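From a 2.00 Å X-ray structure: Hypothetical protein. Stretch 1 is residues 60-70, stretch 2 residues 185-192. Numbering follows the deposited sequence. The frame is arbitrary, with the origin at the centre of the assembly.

Stretch 1, residues 60-70: HITERICESLK
Stretch 2, residues 185-192: LISTLRVY

How do the two backbones lie? Residues 60-69 are helical, continuing a helix that begins earlier, and Lys70 ends it with positive phi (58/48). Residues 185-187 are helical, in a helix that begins earlier, Thr188 leaves helical phi/psi at -95/6, and 189-192 run extended as a strand. The helix 60-69 and strand axes approach to 8.5 Å, their N-to-C directions 61° apart. CA-CA register distances are 6.0 Å for Ile65-Ile186, 5.9 Å for Ser68-Ser187 and 6.1 Å for Leu69-Arg190.

What fills the helix surface? Ile186 points toward it and sits as a knob among Ile61, Arg64, Ile65 and Ser68. With chi1 m and chi2 t, it brings CD1 to 4.0 Å from Ile61 CG2 and CG1 to 3.9 Å from Ile65 CG1. Ile61 is m, m; its CB points sideways, but its end comes nearer. Ile65 is m, t, and its CG2 lies 4.3 Å from Leu189 CD1.

Where is the polar link? Ser68, chi1 t, points toward stretch 2 and donates from OG to Ile186 O at 3.0 Å. That carbonyl also accepts Leu189 N at 3.1 Å, so the serine joins the helix to the turn itself.

How does Leu69 reach the strand? Its CB points sideways, yet the m, t rotamer carries CD2 to 3.8 Å from Leu189 CB and 4.0 Å from Val191 CG2. Leu189 (m, t) and Val191 (chi1 t) point toward the helix, as strand alternation allows, while Arg190 between them points away.

What do the arginines do? Arg190 (m, m, t, chi4 -96°) folds back so that NH1 donates to Ser187 O at 3.2 Å and Leu189 O at 3.0 Å. Arg64 (m, m, t, -92°) starts toward Ile186, but its end leads away, leaving NH1 in a long salt bridge, 3.7 Å from Glu67 OE1.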

# COMPACT_ATOMS: atom_id res chain seq x y z
N HIS A 60 12.98 17.41 -1.68
CA HIS A 60 13.26 16.01 -2.03
C HIS A 60 12.81 15.65 -3.46
O HIS A 60 13.56 15.00 -4.24
CB HIS A 60 12.53 15.11 -1.01
CG HIS A 60 12.57 13.66 -1.35
ND1 HIS A 60 13.70 12.90 -1.17
CD2 HIS A 60 11.63 12.84 -1.88
CE1 HIS A 60 13.46 11.66 -1.57
NE2 HIS A 60 12.21 11.60 -2.00
N ILE A 61 11.61 16.07 -3.86
CA ILE A 61 11.16 15.82 -5.23
C ILE A 61 12.00 16.60 -6.27
O ILE A 61 12.31 16.06 -7.34
CB ILE A 61 9.63 16.12 -5.43
CG1 ILE A 61 8.84 15.10 -4.62
CG2 ILE A 61 9.21 16.00 -6.94
CD1 ILE A 61 8.97 13.64 -5.16
N THR A 62 12.38 17.84 -5.94
CA THR A 62 13.27 18.61 -6.81
C THR A 62 14.57 17.85 -7.03
O THR A 62 15.04 17.78 -8.16
CB THR A 62 13.56 20.01 -6.23
OG1 THR A 62 12.31 20.70 -6.05
CG2 THR A 62 14.44 20.81 -7.20
N GLU A 63 15.16 17.32 -5.96
CA GLU A 63 16.38 16.47 -6.05
C GLU A 63 16.20 15.34 -7.04
O GLU A 63 17.05 15.13 -7.95
CB GLU A 63 16.74 15.89 -4.68
CG GLU A 63 18.13 15.17 -4.58
CD GLU A 63 18.53 14.99 -3.12
OE1 GLU A 63 17.78 14.31 -2.38
OE2 GLU A 63 19.58 15.55 -2.71
N ARG A 64 15.09 14.62 -6.90
CA ARG A 64 14.78 13.48 -7.74
C ARG A 64 14.68 13.89 -9.20
O ARG A 64 15.26 13.23 -10.09
CB ARG A 64 13.47 12.82 -7.27
CG ARG A 64 13.59 12.03 -5.97
CD ARG A 64 14.23 10.66 -6.22
NE ARG A 64 14.15 9.77 -5.04
CZ ARG A 64 15.08 9.67 -4.09
NH1 ARG A 64 16.19 10.40 -4.15
NH2 ARG A 64 14.89 8.84 -3.06
N ILE A 65 13.95 14.96 -9.48
CA ILE A 65 13.75 15.40 -10.87
C ILE A 65 15.10 15.86 -11.48
O ILE A 65 15.39 15.55 -12.63
CB ILE A 65 12.72 16.55 -10.98
CG1 ILE A 65 11.28 16.08 -10.63
CG2 ILE A 65 12.76 17.18 -12.40
CD1 ILE A 65 10.29 17.24 -10.36
N CYS A 66 15.90 16.60 -10.71
CA CYS A 66 17.26 16.99 -11.17
C CYS A 66 18.14 15.76 -11.48
O CYS A 66 18.87 15.74 -12.48
CB CYS A 66 17.96 17.87 -10.13
SG CYS A 66 17.22 19.50 -10.07
N GLU A 67 18.07 14.75 -10.63
CA GLU A 67 18.73 13.46 -10.91
C GLU A 67 18.28 12.79 -12.22
O GLU A 67 19.12 12.33 -13.02
CB GLU A 67 18.62 12.49 -9.71
CG GLU A 67 19.42 12.95 -8.50
CD GLU A 67 19.14 12.19 -7.18
OE1 GLU A 67 18.26 11.29 -7.14
OE2 GLU A 67 19.81 12.53 -6.16
N SER A 68 16.97 12.75 -12.46
CA SER A 68 16.44 12.17 -13.69
C SER A 68 16.82 13.00 -14.92
O SER A 68 17.13 12.46 -15.98
CB SER A 68 14.92 12.01 -13.62
OG SER A 68 14.35 11.76 -14.90
N LEU A 69 16.79 14.32 -14.76
CA LEU A 69 17.03 15.22 -15.88
C LEU A 69 18.50 15.61 -16.07
O LEU A 69 18.83 16.30 -17.04
CB LEU A 69 16.16 16.46 -15.76
CG LEU A 69 14.64 16.31 -15.86
CD1 LEU A 69 14.03 17.70 -15.75
CD2 LEU A 69 14.21 15.62 -17.15
N LYS A 70 19.37 15.18 -15.14
CA LYS A 70 20.81 15.45 -15.19
C LYS A 70 21.10 16.96 -15.22
O LYS A 70 21.90 17.45 -16.05
CB LYS A 70 21.47 14.75 -16.38
CG LYS A 70 21.57 13.23 -16.22
CD LYS A 70 22.41 12.62 -17.33
CE LYS A 70 21.58 12.30 -18.56
NZ LYS A 70 20.80 11.04 -18.35
N LEU A 185 6.45 8.83 -13.33
CA LEU A 185 6.34 10.06 -14.12
C LEU A 185 7.68 10.77 -14.15
O LEU A 185 8.18 11.12 -15.23
CB LEU A 185 5.27 11.02 -13.55
CG LEU A 185 5.06 12.31 -14.33
CD1 LEU A 185 4.78 12.13 -15.88
CD2 LEU A 185 3.98 13.18 -13.68
N ILE A 186 8.28 10.96 -12.98
CA ILE A 186 9.62 11.59 -12.90
C ILE A 186 10.62 10.87 -13.84
O ILE A 186 11.34 11.53 -14.58
CB ILE A 186 10.14 11.62 -11.46
CG1 ILE A 186 9.34 12.67 -10.66
CG2 ILE A 186 11.67 11.90 -11.39
CD1 ILE A 186 9.57 12.64 -9.17
N SER A 187 10.62 9.54 -13.85
CA SER A 187 11.62 8.82 -14.66
C SER A 187 11.47 9.02 -16.17
O SER A 187 12.44 8.85 -16.93
CB SER A 187 11.65 7.31 -14.32
OG SER A 187 10.54 6.67 -14.93
N THR A 188 10.26 9.36 -16.61
CA THR A 188 9.99 9.57 -18.04
C THR A 188 10.11 11.03 -18.49
O THR A 188 9.81 11.33 -19.65
CB THR A 188 8.60 9.03 -18.46
OG1 THR A 188 7.55 9.79 -17.81
CG2 THR A 188 8.49 7.59 -18.10
N LEU A 189 10.55 11.92 -17.60
CA LEU A 189 10.64 13.33 -17.97
C LEU A 189 11.91 13.48 -18.79
O LEU A 189 12.85 12.73 -18.58
CB LEU A 189 10.70 14.27 -16.75
CG LEU A 189 9.46 14.27 -15.83
CD1 LEU A 189 9.60 15.25 -14.64
CD2 LEU A 189 8.16 14.53 -16.66
N ARG A 190 11.91 14.44 -19.71
CA ARG A 190 13.09 14.75 -20.52
C ARG A 190 13.19 16.26 -20.63
O ARG A 190 12.18 16.94 -20.52
CB ARG A 190 12.95 14.19 -21.95
CG ARG A 190 12.71 12.69 -22.04
CD ARG A 190 13.94 11.89 -21.73
NE ARG A 190 13.73 10.46 -21.98
CZ ARG A 190 13.38 9.59 -21.02
NH1 ARG A 190 13.21 10.01 -19.76
NH2 ARG A 190 13.19 8.31 -21.31
N VAL A 191 14.40 16.77 -20.85
CA VAL A 191 14.60 18.16 -21.31
C VAL A 191 14.76 18.20 -22.85
O VAL A 191 15.65 17.55 -23.43
CB VAL A 191 15.86 18.79 -20.69
CG1 VAL A 191 16.00 20.25 -21.08
CG2 VAL A 191 15.86 18.62 -19.17
N TYR A 192 13.90 18.95 -23.51
CA TYR A 192 13.98 19.07 -24.95
C TYR A 192 13.70 20.51 -25.33
O TYR A 192 12.71 21.10 -24.86
CB TYR A 192 13.04 18.07 -25.63
CG TYR A 192 13.24 17.96 -27.12
CD1 TYR A 192 14.13 17.04 -27.65
CD2 TYR A 192 12.53 18.76 -28.00
CE1 TYR A 192 14.32 16.93 -29.02
CE2 TYR A 192 12.71 18.66 -29.37
CZ TYR A 192 13.60 17.74 -29.87
OH TYR A 192 13.80 17.65 -31.23